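Local coordinates for glycoside transferase (Listeria monocytogenes, PDB 6R2M), which is the glycoside hydrolase PssZ, which probably cleaves the listerial exopolysaccharide and may have transferase activity, at residues Glu51-Tyr56 with Thr299-Asp303; Thr107-Tyr111 with Met125-Leu130; Ala186-Phe190 with Tyr248-Lys253; Asp231-Gln235 with Tyr271-Gln277. The contacts are given in a common frame with arbitrary orientation. Numbering follows the deposited sequence.

Interaction 1 of 4, residues Glu51-Tyr56 with Thr299-Asp303; sequences ESIGLY and THFFD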
loop_
_atom_site.group_PDB
_atom_site.type_symbol
_atom_site.label_atom_id
_atom_site.label_comp_id
_atom_site.label_asym_id
_atom_site.label_seq_id
_atom_site.Cartn_x
_atom_site.Cartn_y
_atom_site.Cartn_z
ATOM N N GLU A 51 5.732 -5.524 2.732
ATOM C CA GLU A 51 4.429 -4.886 2.699
ATOM C C GLU A 51 3.785 -4.891 4.079
ATOM O O GLU A 51 3.279 -3.859 4.551
ATOM C CB GLU A 51 3.561 -5.626 1.683
ATOM C CG GLU A 51 2.122 -5.187 1.622
ATOM C CD GLU A 51 1.367 -6.027 0.631
ATOM O OE1 GLU A 51 0.955 -7.147 0.995
ATOM O OE2 GLU A 51 1.213 -5.574 -0.512
ATOM N N SER A 52 3.819 -6.040 4.750
ATOM C CA SER A 52 3.168 -6.165 6.049
ATOM C C SER A 52 3.852 -5.314 7.111
ATOM O O SER A 52 3.179 -4.585 7.851
ATOM C CB SER A 52 3.120 -7.623 6.490
ATOM O OG SER A 52 2.477 -8.413 5.523
ATOM N N ILE A 53 5.188 -5.388 7.215
ATOM C CA ILE A 53 5.864 -4.596 8.243
ATOM C C ILE A 53 5.689 -3.108 7.955
ATOM O O ILE A 53 5.491 -2.313 8.879
ATOM C CB ILE A 53 7.350 -5.010 8.396
ATOM C CG1 ILE A 53 7.977 -4.343 9.625
ATOM C CG2 ILE A 53 8.171 -4.674 7.146
ATOM C CD1 ILE A 53 9.379 -4.877 9.965
ATOM N N GLY A 54 5.701 -2.708 6.678
ATOM C CA GLY A 54 5.487 -1.304 6.361
ATOM C C GLY A 54 4.088 -0.827 6.726
ATOM O O GLY A 54 3.911 0.299 7.203
ATOM N N LEU A 55 3.077 -1.664 6.494
ATOM C CA LEU A 55 1.712 -1.289 6.868
ATOM C C LEU A 55 1.569 -1.208 8.384
ATOM O O LEU A 55 0.906 -0.307 8.909
ATOM C CB LEU A 55 0.712 -2.289 6.286
ATOM C CG LEU A 55 0.426 -2.118 4.801
ATOM C CD1 LEU A 55 -0.153 -3.408 4.259
ATOM C CD2 LEU A 55 -0.517 -0.940 4.565
ATOM N N TYR A 56 2.201 -2.131 9.098
ATOM C CA TYR A 56 2.175 -2.068 10.549
ATOM C C TYR A 56 2.875 -0.811 11.043
ATOM O O TYR A 56 2.370 -0.131 11.943
ATOM C CB TYR A 56 2.813 -3.331 11.119
ATOM C CG TYR A 56 2.566 -3.572 12.589
ATOM C CD1 TYR A 56 1.385 -3.175 13.212
ATOM C CD2 TYR A 56 3.528 -4.208 13.345
ATOM C CE1 TYR A 56 1.184 -3.420 14.569
ATOM C CE2 TYR A 56 3.343 -4.445 14.700
ATOM C CZ TYR A 56 2.168 -4.055 15.295
ATOM O OH TYR A 56 2.002 -4.309 16.643
ATOM N N THR A 299 -7.787 -14.360 6.948
ATOM C CA THR A 299 -7.667 -12.937 6.643
ATOM C C THR A 299 -6.200 -12.597 6.437
ATOM O O THR A 299 -5.419 -12.565 7.395
ATOM C CB THR A 299 -8.246 -12.082 7.769
ATOM O OG1 THR A 299 -9.602 -12.478 8.008
ATOM C CG2 THR A 299 -8.232 -10.606 7.411
ATOM N N HIS A 300 -5.839 -12.303 5.195
ATOM C CA HIS A 300 -4.498 -11.812 4.911
ATOM C C HIS A 300 -4.229 -10.565 5.737
ATOM O O HIS A 300 -5.103 -9.715 5.902
ATOM C CB HIS A 300 -4.395 -11.502 3.427
ATOM C CG HIS A 300 -3.001 -11.345 2.921
ATOM N ND1 HIS A 300 -2.182 -10.298 3.292
ATOM C CD2 HIS A 300 -2.297 -12.080 2.030
ATOM C CE1 HIS A 300 -1.021 -10.412 2.669
ATOM N NE2 HIS A 300 -1.067 -11.482 1.894
ATOM N N PHE A 301 -3.012 -10.469 6.271
ATOM C CA PHE A 301 -2.643 -9.278 7.029
ATOM C C PHE A 301 -2.958 -7.998 6.258
ATOM O O PHE A 301 -3.375 -6.993 6.849
ATOM C CB PHE A 301 -1.161 -9.333 7.395
ATOM C CG PHE A 301 -0.758 -8.263 8.348
ATOM C CD1 PHE A 301 -1.082 -8.362 9.689
ATOM C CD2 PHE A 301 -0.081 -7.133 7.893
ATOM C CE1 PHE A 301 -0.709 -7.344 10.576
ATOM C CE2 PHE A 301 0.294 -6.131 8.753
ATOM C CZ PHE A 301 -0.021 -6.229 10.102
ATOM N N PHE A 302 -2.755 -8.011 4.935
ATOM C CA PHE A 302 -3.043 -6.830 4.117
ATOM C C PHE A 302 -4.475 -6.357 4.310
ATOM O O PHE A 302 -4.724 -5.154 4.442
ATOM C CB PHE A 302 -2.803 -7.141 2.643
ATOM C CG PHE A 302 -2.821 -5.931 1.732
ATOM C CD1 PHE A 302 -1.700 -5.119 1.601
ATOM C CD2 PHE A 302 -3.932 -5.657 0.934
ATOM C CE1 PHE A 302 -1.699 -4.038 0.707
ATOM C CE2 PHE A 302 -3.932 -4.587 0.059
ATOM C CZ PHE A 302 -2.817 -3.778 -0.063
ATOM N N ASP A 303 -5.433 -7.295 4.344
ATOM C CA ASP A 303 -6.829 -6.918 4.559
ATOM C C ASP A 303 -7.055 -6.466 5.995
ATOM O O ASP A 303 -7.691 -5.433 6.241
ATOM C CB ASP A 303 -7.750 -8.096 4.228
ATOM C CG ASP A 303 -7.854 -8.361 2.743
ATOM O OD1 ASP A 303 -8.033 -7.402 1.973
ATOM O OD2 ASP A 303 -7.755 -9.542 2.348
#
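Thr-299 leads into the second segment without touching helix 50-62; its carbonyl oxygen accepts a hydrogen bond from the hydroxyl of Tyr-30. His-300 is the N-cap of helix 301-312: its ND1 accepts from Phe-302 N at 2.9 Å, holding the imidazole back over the first turn. That pose brings His-300 CE1 to 4.2 Å from Glu-51 OE1, a contact rather than a bond, while the ring also meets Tyr-40 edge-to-face. Phe-301 directs its CA-CB bond toward Glu51-Tyr56 and has the largest area covered in this contact, 86 Å². Its ring slides along the side of the helix: CE2 lies 3.4 Å from Ser-52 O, CD2 3.5 Å from Ser-52 CB, and CZ 4.2 Å from Tyr-56 CB, which sits at the ring edge. Phe-302 packs against one turn of helix 50-62, with CD1 at 3.3 Å from Glu-51 CD and 3.5 Å from Leu-55 CD1, so the ring bridges i and i+4. Asp-303 makes no contact with Glu51-Tyr56; its OD1 accepts from Ala-263 N. Leu-55 extends the packing onto Ile-305 and Ile-309. Two phenyl rings thus pin the start of the last helix to an early one, consistent with the closing of an (alpha/alpha) barrel as in family 8 glycoside hydrolases, to which this protein probably belongs.

Interaction 2 of 4, residues Thr107-Tyr111 with Met125-Leu130; sequences TEALY and MADKIL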
loop_
_atom_site.group_PDB
_atom_site.type_symbol
_atom_site.label_atom_id
_atom_site.label_comp_id
_atom_site.label_asym_id
_atom_site.label_seq_id
_atom_site.Cartn_x
_atom_site.Cartn_y
_atom_site.Cartn_z
ATOM N N THR A 107 9.427 4.170 3.695
ATOM C CA THR A 107 10.081 5.463 3.837
ATOM C C THR A 107 9.077 6.544 4.196
ATOM O O THR A 107 9.379 7.410 5.016
ATOM C CB THR A 107 10.847 5.850 2.570
ATOM O OG1 THR A 107 9.968 5.863 1.431
ATOM C CG2 THR A 107 11.978 4.868 2.334
ATOM N N GLU A 108 7.856 6.478 3.642
ATOM C CA GLU A 108 6.820 7.417 4.058
ATOM C C GLU A 108 6.531 7.290 5.547
ATOM O O GLU A 108 6.412 8.294 6.249
ATOM C CB GLU A 108 5.540 7.195 3.253
ATOM C CG GLU A 108 5.560 7.911 1.918
ATOM C CD GLU A 108 5.620 9.420 2.089
ATOM O OE1 GLU A 108 4.646 9.998 2.612
ATOM O OE2 GLU A 108 6.642 10.024 1.720
ATOM N N ALA A 109 6.451 6.062 6.053
ATOM C CA ALA A 109 6.187 5.863 7.469
ATOM C C ALA A 109 7.319 6.427 8.318
ATOM O O ALA A 109 7.077 7.060 9.350
ATOM C CB ALA A 109 5.969 4.376 7.739
ATOM N N LEU A 110 8.564 6.242 7.871
ATOM C CA LEU A 110 9.709 6.774 8.597
ATOM C C LEU A 110 9.705 8.294 8.626
ATOM O O LEU A 110 10.032 8.895 9.659
ATOM C CB LEU A 110 11.000 6.261 7.969
ATOM C CG LEU A 110 11.342 4.796 8.288
ATOM C CD1 LEU A 110 12.421 4.353 7.340
ATOM C CD2 LEU A 110 11.797 4.608 9.728
ATOM N N TYR A 111 9.378 8.933 7.500
ATOM C CA TYR A 111 9.311 10.393 7.489
ATOM C C TYR A 111 8.251 10.886 8.463
ATOM O O TYR A 111 8.485 11.830 9.229
ATOM C CB TYR A 111 9.013 10.902 6.079
ATOM C CG TYR A 111 10.183 10.883 5.127
ATOM C CD1 TYR A 111 11.380 11.511 5.437
ATOM C CD2 TYR A 111 10.075 10.247 3.907
ATOM C CE1 TYR A 111 12.434 11.498 4.552
ATOM C CE2 TYR A 111 11.124 10.221 3.016
ATOM C CZ TYR A 111 12.294 10.853 3.346
ATOM O OH TYR A 111 13.339 10.835 2.449
ATOM N N MET A 125 17.295 7.976 7.822
ATOM C CA MET A 125 17.192 6.603 7.344
ATOM C C MET A 125 16.346 6.532 6.081
ATOM O O MET A 125 16.727 5.876 5.107
ATOM C CB MET A 125 16.602 5.715 8.442
ATOM C CG MET A 125 16.416 4.277 8.038
ATOM S SD MET A 125 15.789 3.328 9.458
ATOM C CE MET A 125 15.449 1.748 8.713
ATOM N N ALA A 126 15.205 7.225 6.073
ATOM C CA ALA A 126 14.341 7.210 4.898
ATOM C C ALA A 126 15.014 7.877 3.703
ATOM O O ALA A 126 14.882 7.393 2.568
ATOM C CB ALA A 126 13.011 7.882 5.225
ATOM N N ASP A 127 15.747 8.979 3.943
ATOM C CA ASP A 127 16.494 9.645 2.870
ATOM C C ASP A 127 17.404 8.653 2.162
ATOM O O ASP A 127 17.484 8.624 0.924
ATOM C CB ASP A 127 17.361 10.791 3.421
ATOM C CG ASP A 127 16.585 12.057 3.799
ATOM O OD1 ASP A 127 15.400 12.219 3.467
ATOM O OD2 ASP A 127 17.221 12.935 4.445
ATOM N N LYS A 128 18.124 7.853 2.949
ATOM C CA LYS A 128 19.143 6.960 2.401
ATOM C C LYS A 128 18.491 5.848 1.601
ATOM O O LYS A 128 18.916 5.541 0.478
ATOM C CB LYS A 128 20.004 6.368 3.526
ATOM C CG LYS A 128 20.726 7.366 4.408
ATOM C CD LYS A 128 20.894 8.708 3.737
ATOM C CE LYS A 128 21.267 9.778 4.734
ATOM N NZ LYS A 128 20.160 10.557 5.207
ATOM N N ILE A 129 17.440 5.246 2.159
ATOM C CA ILE A 129 16.752 4.162 1.462
ATOM C C ILE A 129 16.105 4.685 0.187
ATOM O O ILE A 129 16.248 4.099 -0.892
ATOM C CB ILE A 129 15.718 3.500 2.388
ATOM C CG1 ILE A 129 16.417 2.746 3.513
ATOM C CG2 ILE A 129 14.835 2.524 1.610
ATOM C CD1 ILE A 129 15.474 2.367 4.640
ATOM N N LEU A 130 15.376 5.798 0.291
ATOM C CA LEU A 130 14.576 6.248 -0.844
ATOM C C LEU A 130 15.457 6.766 -1.975
ATOM O O LEU A 130 15.142 6.566 -3.154
ATOM C CB LEU A 130 13.572 7.310 -0.383
ATOM C CG LEU A 130 12.525 7.791 -1.386
ATOM C CD1 LEU A 130 11.774 6.621 -1.957
ATOM C CD2 LEU A 130 11.586 8.769 -0.712
#
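Helices 100-116 and 120-136 run antiparallel here, their segment axes 8.9 Å apart at closest approach and crossing at -159°. Only a short connection joins them, so the pair is an alpha-alpha hairpin, the repeating unit of the (alpha/alpha) barrel expected for this glycoside hydrolase family. The backbones come closest at Thr-107 and Ala-126, whose CA atoms are 4.7 Å apart, a separation that suits a side chain as small as that of Ala-126: its CB reaches 3.7 Å from Thr-107 O and 4.0 Å from Thr-107 CB. The Thr-107 hydroxyl is bonded within its own helix to the carbonyls of Asp-103 and Phe-104, while its methyl CG2 meets Ile-129 CG2 at 3.8 Å. Leu-110 covers the next turn, with CB 3.8 Å from Ala-126 CB and CD1 4.1 Å from Met-125 CG; Met-125 goes on to Leu-76 and Val-73 of helix 66-79, so hairpin and neighbouring helix share one apolar layer. Leu-130 approaches the other end of the patch, its CD2 4.0 Å from Tyr-111 CE2 at the ring edge. Tyr-111 lies across the interface with Ala-126 beneath its ring: Ala-126 CB stands 3.6 Å from the centroid, 12° off the normal, a CH-pi contact. Beyond the ring, Tyr-111 OH donates to Asp-127 OD1 at 2.7 Å.

Interaction 3 of 4, residues Ala186-Phe190 with Tyr248-Lys253; sequences ADPFF and YQRETK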
loop_
_atom_site.group_PDB
_atom_site.type_symbol
_atom_site.label_atom_id
_atom_site.label_comp_id
_atom_site.label_asym_id
_atom_site.label_seq_id
_atom_site.Cartn_x
_atom_site.Cartn_y
_atom_site.Cartn_z
ATOM N N ALA A 186 -8.421 4.531 -18.596
ATOM C CA ALA A 186 -9.282 3.456 -18.116
ATOM C C ALA A 186 -10.471 3.310 -19.061
ATOM O O ALA A 186 -11.013 4.308 -19.540
ATOM C CB ALA A 186 -9.762 3.738 -16.688
ATOM N N ASP A 187 -10.872 2.064 -19.349
ATOM C CA ASP A 187 -11.949 1.894 -20.333
ATOM C C ASP A 187 -12.822 0.658 -20.111
ATOM O O ASP A 187 -12.998 -0.152 -21.035
ATOM C CB ASP A 187 -11.352 1.858 -21.741
ATOM C CG ASP A 187 -12.388 2.111 -22.827
ATOM O OD1 ASP A 187 -13.393 2.801 -22.552
ATOM O OD2 ASP A 187 -12.199 1.600 -23.956
ATOM N N PRO A 188 -13.434 0.491 -18.929
ATOM C CA PRO A 188 -13.427 1.400 -17.775
ATOM C C PRO A 188 -12.326 1.078 -16.761
ATOM O O PRO A 188 -12.238 1.767 -15.747
ATOM C CB PRO A 188 -14.814 1.176 -17.166
ATOM C CG PRO A 188 -15.037 -0.291 -17.397
ATOM C CD PRO A 188 -14.354 -0.641 -18.709
ATOM N N PHE A 189 -11.510 0.059 -17.032
ATOM C CA PHE A 189 -10.421 -0.326 -16.149
ATOM C C PHE A 189 -9.092 0.178 -16.686
ATOM O O PHE A 189 -8.889 0.285 -17.896
ATOM C CB PHE A 189 -10.362 -1.842 -15.987
ATOM C CG PHE A 189 -11.664 -2.446 -15.566
ATOM C CD1 PHE A 189 -12.138 -2.269 -14.268
ATOM C CD2 PHE A 189 -12.412 -3.201 -16.464
ATOM C CE1 PHE A 189 -13.348 -2.830 -13.872
ATOM C CE2 PHE A 189 -13.622 -3.768 -16.069
ATOM C CZ PHE A 189 -14.081 -3.578 -14.770
ATOM N N PHE A 190 -8.184 0.471 -15.760
ATOM C CA PHE A 190 -6.852 0.930 -16.127
ATOM C C PHE A 190 -6.032 -0.218 -16.698
ATOM O O PHE A 190 -6.089 -1.348 -16.195
ATOM C CB PHE A 190 -6.114 1.470 -14.907
ATOM C CG PHE A 190 -6.672 2.741 -14.356
ATOM C CD1 PHE A 190 -6.284 3.964 -14.870
ATOM C CD2 PHE A 190 -7.550 2.719 -13.268
ATOM C CE1 PHE A 190 -6.776 5.140 -14.334
ATOM C CE2 PHE A 190 -8.052 3.897 -12.736
ATOM C CZ PHE A 190 -7.664 5.101 -13.261
ATOM N N TYR A 248 -13.072 -8.364 -11.545
ATOM C CA TYR A 248 -14.003 -8.293 -12.660
ATOM C C TYR A 248 -13.396 -8.857 -13.940
ATOM O O TYR A 248 -12.177 -8.844 -14.147
ATOM C CB TYR A 248 -14.455 -6.848 -12.934
ATOM C CG TYR A 248 -15.376 -6.259 -11.899
ATOM C CD1 TYR A 248 -14.871 -5.725 -10.714
ATOM C CD2 TYR A 248 -16.744 -6.215 -12.112
ATOM C CE1 TYR A 248 -15.706 -5.179 -9.765
ATOM C CE2 TYR A 248 -17.595 -5.674 -11.162
ATOM C CZ TYR A 248 -17.065 -5.157 -9.992
ATOM O OH TYR A 248 -17.888 -4.609 -9.040
ATOM N N GLN A 249 -14.274 -9.355 -14.804
ATOM C CA GLN A 249 -13.895 -9.761 -16.145
ATOM C C GLN A 249 -13.941 -8.543 -17.065
ATOM O O GLN A 249 -14.948 -7.830 -17.115
ATOM C CB GLN A 249 -14.834 -10.863 -16.634
ATOM C CG GLN A 249 -14.781 -12.116 -15.781
ATOM C CD GLN A 249 -13.520 -12.926 -16.013
ATOM O OE1 GLN A 249 -13.209 -13.291 -17.149
ATOM N NE2 GLN A 249 -12.789 -13.216 -14.943
ATOM N N ARG A 250 -12.841 -8.287 -17.777
ATOM C CA ARG A 250 -12.773 -7.055 -18.557
ATOM C C ARG A 250 -13.701 -7.074 -19.758
ATOM O O ARG A 250 -14.232 -6.028 -20.142
ATOM C CB ARG A 250 -11.350 -6.805 -19.025
ATOM C CG ARG A 250 -10.564 -5.996 -18.061
ATOM C CD ARG A 250 -9.507 -5.209 -18.780
ATOM N NE ARG A 250 -8.878 -5.966 -19.858
ATOM C CZ ARG A 250 -7.999 -6.946 -19.679
ATOM N NH1 ARG A 250 -7.636 -7.306 -18.455
ATOM N NH2 ARG A 250 -7.470 -7.562 -20.731
ATOM N N GLU A 251 -13.896 -8.242 -20.367
ATOM C CA GLU A 251 -14.669 -8.311 -21.602
ATOM C C GLU A 251 -16.144 -8.025 -21.353
ATOM O O GLU A 251 -16.795 -7.345 -22.154
ATOM C CB GLU A 251 -14.477 -9.683 -22.246
ATOM C CG GLU A 251 -13.006 -10.113 -22.359
ATOM C CD GLU A 251 -12.525 -11.008 -21.213
ATOM O OE1 GLU A 251 -12.098 -12.148 -21.500
ATOM O OE2 GLU A 251 -12.550 -10.581 -20.031
ATOM N N THR A 252 -16.684 -8.516 -20.237
ATOM C CA THR A 252 -18.100 -8.389 -19.927
ATOM C C THR A 252 -18.398 -7.304 -18.906
ATOM O O THR A 252 -19.558 -6.892 -18.785
ATOM C CB THR A 252 -18.639 -9.716 -19.379
ATOM O OG1 THR A 252 -17.931 -10.034 -18.174
ATOM C CG2 THR A 252 -18.424 -10.834 -20.377
ATOM N N LYS A 253 -17.383 -6.860 -18.161
ATOM C CA LYS A 253 -17.521 -5.980 -17.001
ATOM C C LYS A 253 -18.335 -6.630 -15.881
ATOM O O LYS A 253 -18.820 -5.943 -14.977
ATOM C CB LYS A 253 -18.121 -4.624 -17.387
ATOM C CG LYS A 253 -17.337 -3.902 -18.468
ATOM C CD LYS A 253 -17.628 -2.408 -18.450
ATOM C CE LYS A 253 -18.878 -2.050 -19.235
ATOM N NZ LYS A 253 -18.990 -0.571 -19.390
#
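Phe-189 has the largest share of this contact, 96 Å² of its surface, against 47 Å² for Lys-253 and 41 Å² for Arg-250. Its side chain leaves the loop after helix 179-183 and wedges against the end of strand 247-249: CZ is 3.8 Å from Tyr-248 CB, and CD2 is 3.7 Å from Arg-250 CG, so the aliphatic part of the arginine packs against the phenyl ring. Arg-250 sends its guanidinium to other partners, bonding through NH1 to Asp-203 O and making a cation-pi contact with Tyr-201. Strand 247-249 pairs antiparallel with strand 206-208 in a small two-stranded sheet, an excursion from the mostly helical fold, and the chain leaves it through a turn in which Lys-253 N makes a weak bond of 2.8 Å to Gln-249 O. Lys-253, with a positive phi of 62°, swings its alkyl chain back across the interface; its CD rests 3.5 Å from Pro-188 CG and its CG 4.4 Å from Phe-189 CE2. The proline follows a cis peptide bond, and the tight bend around it is held by Asp-187 N to Phe-189 O at 3.0 Å. On helix 228-241, Phe-233 meets the rings of both Phe-189 and Tyr-248 edge-to-face.

Interaction 4 of 4, residues Asp231-Gln235 with Tyr271-Gln277; sequences DNFLQ and YFNKTNQ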
loop_
_atom_site.group_PDB
_atom_site.type_symbol
_atom_site.label_atom_id
_atom_site.label_comp_id
_atom_site.label_asym_id
_atom_site.label_seq_id
_atom_site.Cartn_x
_atom_site.Cartn_y
_atom_site.Cartn_z
ATOM N N ASP A 231 -14.129 6.141 -12.531
ATOM C CA ASP A 231 -14.986 6.700 -11.497
ATOM C C ASP A 231 -16.439 6.358 -11.770
ATOM O O ASP A 231 -17.167 5.957 -10.857
ATOM C CB ASP A 231 -14.793 8.211 -11.402
ATOM C CG ASP A 231 -15.465 8.813 -10.180
ATOM O OD1 ASP A 231 -15.081 8.458 -9.052
ATOM O OD2 ASP A 231 -16.387 9.638 -10.348
ATOM N N ASN A 232 -16.860 6.438 -13.040
ATOM C CA ASN A 232 -18.234 6.100 -13.380
ATOM C C ASN A 232 -18.523 4.626 -13.125
ATOM O O ASN A 232 -19.605 4.275 -12.635
ATOM C CB ASN A 232 -18.527 6.440 -14.836
ATOM C CG ASN A 232 -19.863 5.896 -15.290
ATOM O OD1 ASN A 232 -19.925 4.904 -16.021
ATOM N ND2 ASN A 232 -20.944 6.527 -14.839
ATOM N N PHE A 233 -17.576 3.743 -13.442
ATOM C CA PHE A 233 -17.778 2.333 -13.140
ATOM C C PHE A 233 -18.043 2.140 -11.649
ATOM O O PHE A 233 -18.963 1.422 -11.257
ATOM C CB PHE A 233 -16.561 1.516 -13.576
ATOM C CG PHE A 233 -16.684 0.061 -13.253
ATOM C CD1 PHE A 233 -17.470 -0.758 -14.026
ATOM C CD2 PHE A 233 -16.014 -0.480 -12.165
ATOM C CE1 PHE A 233 -17.600 -2.110 -13.724
ATOM C CE2 PHE A 233 -16.133 -1.836 -11.860
ATOM C CZ PHE A 233 -16.926 -2.642 -12.644
ATOM N N LEU A 234 -17.234 2.770 -10.801
ATOM C CA LEU A 234 -17.430 2.630 -9.361
ATOM C C LEU A 234 -18.806 3.120 -8.948
ATOM O O LEU A 234 -19.508 2.455 -8.177
ATOM C CB LEU A 234 -16.337 3.390 -8.599
ATOM C CG LEU A 234 -14.893 2.905 -8.738
ATOM C CD1 LEU A 234 -13.969 3.802 -7.931
ATOM C CD2 LEU A 234 -14.732 1.452 -8.310
ATOM N N GLN A 235 -19.209 4.287 -9.458
ATOM C CA GLN A 235 -20.498 4.855 -9.079
ATOM C C GLN A 235 -21.647 3.957 -9.510
ATOM O O GLN A 235 -22.602 3.750 -8.747
ATOM C CB GLN A 235 -20.646 6.259 -9.668
ATOM C CG GLN A 235 -19.803 7.306 -8.942
ATOM C CD GLN A 235 -19.785 8.641 -9.658
ATOM O OE1 GLN A 235 -20.381 8.791 -10.725
ATOM N NE2 GLN A 235 -19.097 9.620 -9.074
ATOM N N TYR A 271 -10.490 6.765 -1.367
ATOM C CA TYR A 271 -10.633 7.425 -2.660
ATOM C C TYR A 271 -11.826 8.376 -2.667
ATOM O O TYR A 271 -11.726 9.523 -3.134
ATOM C CB TYR A 271 -10.780 6.349 -3.739
ATOM C CG TYR A 271 -11.260 6.823 -5.101
ATOM C CD1 TYR A 271 -10.350 7.255 -6.058
ATOM C CD2 TYR A 271 -12.615 6.799 -5.432
ATOM C CE1 TYR A 271 -10.770 7.647 -7.312
ATOM C CE2 TYR A 271 -13.050 7.204 -6.681
ATOM C CZ TYR A 271 -12.124 7.629 -7.610
ATOM O OH TYR A 271 -12.568 8.031 -8.847
ATOM N N PHE A 272 -12.969 7.923 -2.149
ATOM C CA PHE A 272 -14.139 8.789 -2.147
ATOM C C PHE A 272 -13.929 9.982 -1.229
ATOM O O PHE A 272 -14.348 11.093 -1.553
ATOM C CB PHE A 272 -15.378 7.980 -1.741
ATOM C CG PHE A 272 -15.916 7.116 -2.841
ATOM C CD1 PHE A 272 -15.955 7.583 -4.149
ATOM C CD2 PHE A 272 -16.383 5.831 -2.574
ATOM C CE1 PHE A 272 -16.475 6.783 -5.165
ATOM C CE2 PHE A 272 -16.901 5.042 -3.586
ATOM C CZ PHE A 272 -16.937 5.515 -4.884
ATOM N N ASN A 273 -13.203 9.803 -0.129
ATOM C CA ASN A 273 -12.964 10.946 0.744
ATOM C C ASN A 273 -11.944 11.914 0.141
ATOM O O ASN A 273 -12.085 13.134 0.288
ATOM C CB ASN A 273 -12.570 10.443 2.126
ATOM C CG ASN A 273 -13.744 9.770 2.834
ATOM O OD1 ASN A 273 -14.903 10.134 2.607
ATOM N ND2 ASN A 273 -13.457 8.786 3.672
ATOM N N LYS A 274 -10.947 11.406 -0.588
ATOM C CA LYS A 274 -9.989 12.289 -1.251
ATOM C C LYS A 274 -10.627 13.079 -2.389
ATOM O O LYS A 274 -10.188 14.195 -2.689
ATOM C CB LYS A 274 -8.806 11.483 -1.799
ATOM C CG LYS A 274 -7.875 10.923 -0.721
ATOM C CD LYS A 274 -7.074 9.735 -1.233
ATOM C CE LYS A 274 -6.034 10.161 -2.258
ATOM N NZ LYS A 274 -4.851 10.787 -1.595
ATOM N N THR A 275 -11.637 12.514 -3.053
ATOM C CA THR A 275 -12.207 13.102 -4.258
ATOM C C THR A 275 -13.542 13.792 -4.004
ATOM O O THR A 275 -14.293 14.042 -4.954
ATOM C CB THR A 275 -12.348 12.033 -5.339
ATOM O OG1 THR A 275 -13.258 11.007 -4.903
ATOM C CG2 THR A 275 -10.991 11.406 -5.603
ATOM N N ASN A 276 -13.841 14.100 -2.741
ATOM C CA ASN A 276 -15.001 14.910 -2.378
ATOM C C ASN A 276 -16.301 14.200 -2.740
ATOM O O ASN A 276 -17.224 14.790 -3.303
ATOM C CB ASN A 276 -14.921 16.296 -3.025
ATOM C CG ASN A 276 -15.854 17.300 -2.377
ATOM O OD1 ASN A 276 -16.136 17.216 -1.180
ATOM N ND2 ASN A 276 -16.338 18.256 -3.165
ATOM N N GLN A 277 -16.365 12.908 -2.435
ATOM C CA GLN A 277 -17.563 12.108 -2.660
ATOM C C GLN A 277 -18.027 11.566 -1.316
ATOM O O GLN A 277 -17.908 10.374 -1.046
ATOM C CB GLN A 277 -17.282 10.983 -3.666
ATOM C CG GLN A 277 -16.725 11.465 -4.993
ATOM C CD GLN A 277 -16.768 10.400 -6.077
ATOM O OE1 GLN A 277 -17.829 9.854 -6.406
ATOM N NE2 GLN A 277 -15.602 10.090 -6.628
#
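Asp-231 OD1 is the hub: it accepts a 2.6 Å hydrogen bond from Tyr-271 OH and a 3.0 Å bond from Gln-277 NE2. A third bond lies beside them, from Gln-235 NE2 to Gln-277 OE1 at 3.0 Å, so the amide of Gln-277 reaches two residues one turn apart on helix 228-241. The same amide is steadied from its own segment: Gln-277 NE2 also donates to Thr-275 OG1 at 3.1 Å, and Thr-275 OG1 donates to Tyr-271 O at 2.8 Å, while Asn-280 adds a second donor to Gln-277 OE1. This network sits where helix 262-274 ends. There the chain turns through Asn-276, which has a positive phi, and Gln-277 N bonds back to Phe-272 O at 2.9 Å, before Gln-277 serves as the N-cap position of helix 278-290. Apolar packing flanks the polar group. Leu-234 CD1 meets Tyr-271 CE2 at 3.7 Å, and its CB lies 4.3 Å from Phe-272 CZ; Leu-234 and Tyr-271 also both touch Met-213 of helix 209-223. Helix 228-241 is thereby tied to the junction between two later helices of the probable (alpha/alpha) barrel. With two donors converging on OD1, the buried Asp-231 is probably ionised, its charge stabilised by neutral hydrogen-bond donors; no salt bridge is made with the other segment.

How the interactions relate
Interactions 1 and 2 both involve early helices: interaction 1 joins helix 50-62 to the final helix 301-312, so the other three fall between its two segments along the chain, and interaction 2, the hairpin of helices 100-116 and 120-136, lies with its centre about 19 Å away. Interactions 3 and 4 sit together on the opposite side of the chain's centre from interaction 2, their centres about 17 Å apart and their segments alternating in sequence. They touch through Phe-233 of helix 228-241, whose CZ is 3.4 Å from Tyr-248 CE2. Interaction 1 thus joins distant parts of the monomer's chain, interaction 2 successive helices, and interactions 3 and 4 the loop, small sheet and helices of the other side.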